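Local coordinates for cyclic nucleotide-binding domain (CNMP-BD) protein (Geobacter metallireducens, PDB 3MDP) that probably binds a cyclic nucleotide or related small ligand through a double-stranded beta-helix domain and may act in transcriptional regulation, at residues 11-16 / 81-86. Residues are numbered along the deposited sequence; the frame is centred on the assembly and turned at random.
Sequences YRFFAS and GAIFGV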
ATOM      1  N   TYR A  11      10.872   4.381  14.288  1.00 11.98           N
ATOM      2  CA  TYR A  11       9.567   4.002  13.721  1.00 13.27           C
ATOM      3  C   TYR A  11       9.728   3.311  12.389  1.00 12.66           C
ATOM      4  O   TYR A  11      10.589   3.689  11.586  1.00 11.56           O
ATOM      5  CB  TYR A  11       8.661   5.221  13.561  1.00 13.76           C
ATOM      6  CG  TYR A  11       8.397   5.920  14.873  1.00 10.70           C
ATOM      7  CD1 TYR A  11       7.567   5.346  15.833  1.00 12.12           C
ATOM      8  CD2 TYR A  11       9.036   7.117  15.180  1.00 14.44           C
ATOM      9  CE1 TYR A  11       7.325   5.969  17.055  1.00 15.93           C
ATOM     10  CE2 TYR A  11       8.814   7.757  16.404  1.00 15.04           C
ATOM     11  CZ  TYR A  11       7.945   7.184  17.335  1.00 18.16           C
ATOM     12  OH  TYR A  11       7.734   7.815  18.551  1.00 15.90           O
ATOM     13  N   ARG A  12       8.865   2.323  12.147  1.00 13.89           N
ATOM     14  CA  ARG A  12       9.013   1.417  10.992  1.00 16.17           C
ATOM     15  C   ARG A  12       9.125   2.148   9.677  1.00 13.48           C
ATOM     16  O   ARG A  12       9.965   1.822   8.856  1.00 14.34           O
ATOM     17  CB  ARG A  12       7.815   0.455  10.909  1.00 19.90           C
ATOM     18  CG  ARG A  12       8.155  -0.899  10.407  1.00 29.69           C
ATOM     19  CD  ARG A  12       7.580  -1.915  11.354  1.00 37.71           C
ATOM     20  NE  ARG A  12       8.331  -3.161  11.327  1.00 44.38           N
ATOM     21  CZ  ARG A  12       8.193  -4.114  12.237  1.00 48.68           C
ATOM     22  NH1 ARG A  12       7.346  -3.953  13.253  1.00 49.96           N
ATOM     23  NH2 ARG A  12       8.907  -5.229  12.138  1.00 55.00           N
ATOM     24  N   PHE A  13       8.267   3.129   9.466  1.00 12.25           N
ATOM     25  CA  PHE A  13       8.222   3.829   8.186  1.00 13.91           C
ATOM     26  C   PHE A  13       9.570   4.488   7.852  1.00 15.46           C
ATOM     27  O   PHE A  13       9.952   4.543   6.696  1.00 16.53           O
ATOM     28  CB  PHE A  13       7.084   4.851   8.198  1.00 14.70           C
ATOM     29  CG  PHE A  13       6.887   5.562   6.912  1.00 14.98           C
ATOM     30  CD1 PHE A  13       6.140   4.988   5.885  1.00 17.40           C
ATOM     31  CD2 PHE A  13       7.427   6.815   6.717  1.00 16.72           C
ATOM     32  CE1 PHE A  13       5.948   5.647   4.684  1.00 17.86           C
ATOM     33  CE2 PHE A  13       7.251   7.480   5.508  1.00 20.25           C
ATOM     34  CZ  PHE A  13       6.497   6.893   4.490  1.00 17.07           C
ATOM     35  N   PHE A  14      10.290   4.939   8.884  1.00 15.69           N
ATOM     36  CA  PHE A  14      11.496   5.709   8.721  1.00 14.94           C
ATOM     37  C   PHE A  14      12.805   4.949   8.970  1.00 17.31           C
ATOM     38  O   PHE A  14      13.868   5.461   8.582  1.00 16.18           O
ATOM     39  CB  PHE A  14      11.477   6.882   9.708  1.00 16.44           C
ATOM     40  CG  PHE A  14      10.388   7.840   9.475  1.00 17.53           C
ATOM     41  CD1 PHE A  14      10.470   8.752   8.435  1.00 22.78           C
ATOM     42  CD2 PHE A  14       9.260   7.826  10.264  1.00 21.40           C
ATOM     43  CE1 PHE A  14       9.456   9.651   8.208  1.00 25.90           C
ATOM     44  CE2 PHE A  14       8.237   8.724  10.032  1.00 27.25           C
ATOM     45  CZ  PHE A  14       8.344   9.639   9.009  1.00 27.45           C
ATOM     46  N   ALA A  15      12.714   3.770   9.611  1.00 15.86           N
ATOM     47  CA  ALA A  15      13.867   3.020  10.102  1.00 17.62           C
ATOM     48  C   ALA A  15      14.889   2.643   8.985  1.00 20.56           C
ATOM     49  O   ALA A  15      16.078   2.533   9.268  1.00 23.21           O
ATOM     50  CB  ALA A  15      13.395   1.760  10.882  1.00 14.43           C
ATOM     51  N   SER A  16      14.401   2.456   7.753  1.00 24.27           N
ATOM     52  CA  SER A  16      15.203   2.052   6.565  1.00 26.14           C
ATOM     53  C   SER A  16      15.838   3.207   5.778  1.00 26.49           C
ATOM     54  O   SER A  16      16.631   2.963   4.872  1.00 26.95           O
ATOM     55  CB  SER A  16      14.325   1.256   5.571  1.00 26.81           C
ATOM     56  OG  SER A  16      13.229   2.027   5.028  1.00 32.57           O
ATOM     57  N   GLY A  81       3.101   4.880  16.473  1.00 13.40           N
ATOM     58  CA  GLY A  81       4.112   4.214  15.700  1.00 13.53           C
ATOM     59  C   GLY A  81       3.690   3.952  14.277  1.00 15.29           C
ATOM     60  O   GLY A  81       4.544   3.597  13.451  1.00 16.74           O
ATOM     61  N   ALA A  82       2.390   4.139  13.997  1.00 14.74           N
ATOM     62  CA  ALA A  82       1.807   3.917  12.676  1.00 14.96           C
ATOM     63  C   ALA A  82       1.507   5.241  11.944  1.00 15.32           C
ATOM     64  O   ALA A  82       1.228   6.275  12.569  1.00 14.33           O
ATOM     65  CB  ALA A  82       0.533   3.078  12.805  1.00 12.04           C
ATOM     66  N   ILE A  83       1.566   5.188  10.616  1.00 15.56           N
ATOM     67  CA  ILE A  83       1.264   6.328   9.775  1.00 15.52           C
ATOM     68  C   ILE A  83      -0.181   6.365   9.303  1.00 14.17           C
ATOM     69  O   ILE A  83      -0.867   5.316   9.162  1.00 15.20           O
ATOM     70  CB  ILE A  83       2.256   6.448   8.549  1.00 18.77           C
ATOM     71  CG1 ILE A  83       2.092   5.301   7.553  1.00 17.80           C
ATOM     72  CG2 ILE A  83       3.731   6.511   9.042  1.00 17.14           C
ATOM     73  CD1 ILE A  83       2.684   5.626   6.173  1.00 20.24           C
ATOM     74  N   PHE A  84      -0.638   7.574   9.015  1.00 13.06           N
ATOM     75  CA  PHE A  84      -1.964   7.796   8.433  1.00 12.33           C
ATOM     76  C   PHE A  84      -1.918   9.055   7.578  1.00 13.64           C
ATOM     77  O   PHE A  84      -0.928   9.761   7.581  1.00 12.94           O
ATOM     78  CB  PHE A  84      -3.083   7.795   9.520  1.00 13.27           C
ATOM     79  CG  PHE A  84      -2.994   8.935  10.519  1.00 11.46           C
ATOM     80  CD1 PHE A  84      -2.087   8.901  11.556  1.00 13.39           C
ATOM     81  CD2 PHE A  84      -3.841  10.029  10.420  1.00 15.68           C
ATOM     82  CE1 PHE A  84      -1.993   9.971  12.474  1.00 15.18           C
ATOM     83  CE2 PHE A  84      -3.791  11.057  11.341  1.00 14.55           C
ATOM     84  CZ  PHE A  84      -2.868  11.027  12.379  1.00 11.03           C
ATOM     85  N   GLY A  85      -2.953   9.289   6.780  1.00 13.26           N
ATOM     86  CA  GLY A  85      -2.848  10.252   5.680  1.00 14.69           C
ATOM     87  C   GLY A  85      -2.048   9.727   4.497  1.00 11.66           C
ATOM     88  O   GLY A  85      -1.424  10.501   3.770  1.00 12.56           O
ATOM     89  N   VAL A  86      -2.092   8.415   4.279  1.00 11.98           N
ATOM     90  CA  VAL A  86      -1.251   7.751   3.274  1.00 13.50           C
ATOM     91  C   VAL A  86      -1.536   8.200   1.834  1.00 12.51           C
ATOM     92  O   VAL A  86      -0.656   8.133   0.969  1.00 12.89           O
ATOM     93  CB  VAL A  86      -1.337   6.193   3.354  1.00 12.96           C
ATOM     94  CG1 VAL A  86      -0.754   5.695   4.668  1.00 14.38           C
ATOM     95  CG2 VAL A  86      -2.799   5.684   3.160  1.00 13.14           C
TER
HETATM   96  O   HOH W   1       6.791   1.949  14.017  1.00 14.24           O
HETATM   97  O   HOH W   2       5.781   3.527  10.967  1.00 11.45           O
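Phe13 meets Ile83 in the buried part of this contact, the two side chains crossing at about a right angle. Ile83 touches with both its branches. Its CD1 lies 3.5 Å from Phe13 CD1, and its CG2 lies 3.8 Å from Phe13 CB. Phe13 CG stands anti to its own backbone N (chi1 -176°), which carries the ring out to Ile83. Cutting Ile83 back to an alanine would remove CD1 and CG2, and is likely to leave a gap along Phe13 CD1, CE1 and CB. Beside this pair, Tyr11 CD1 rests 3.6 Å from Gly81 CA. With phi at 101° and psi at -12°, a beta carbon at Gly81 would collide with the carbonyl oxygen of the residue before, which favours glycine. Two waters bridge the backbones. One accepts from Arg12 N and the other from Phe13 N (2.9 Å to its oxygen); both donate to Gly81 O. Phe13 CD2 sits over the centre of the Phe14 ring, which probably helps hold the Phe13 ring. Ile83 O also accepts a bond from Arg140, which with Gly85 and Val86 lines a succinate site; the succinate probably comes from the crystallisation liquor. Strand 83-84 edges a sheet of the double-stranded beta-helix, next to strand 49-55, whose Leu52 and Leu54 touch Tyr11. Helix 123-139 packs against both partners, through Val133 on Phe13 and Ala136 on Ile83.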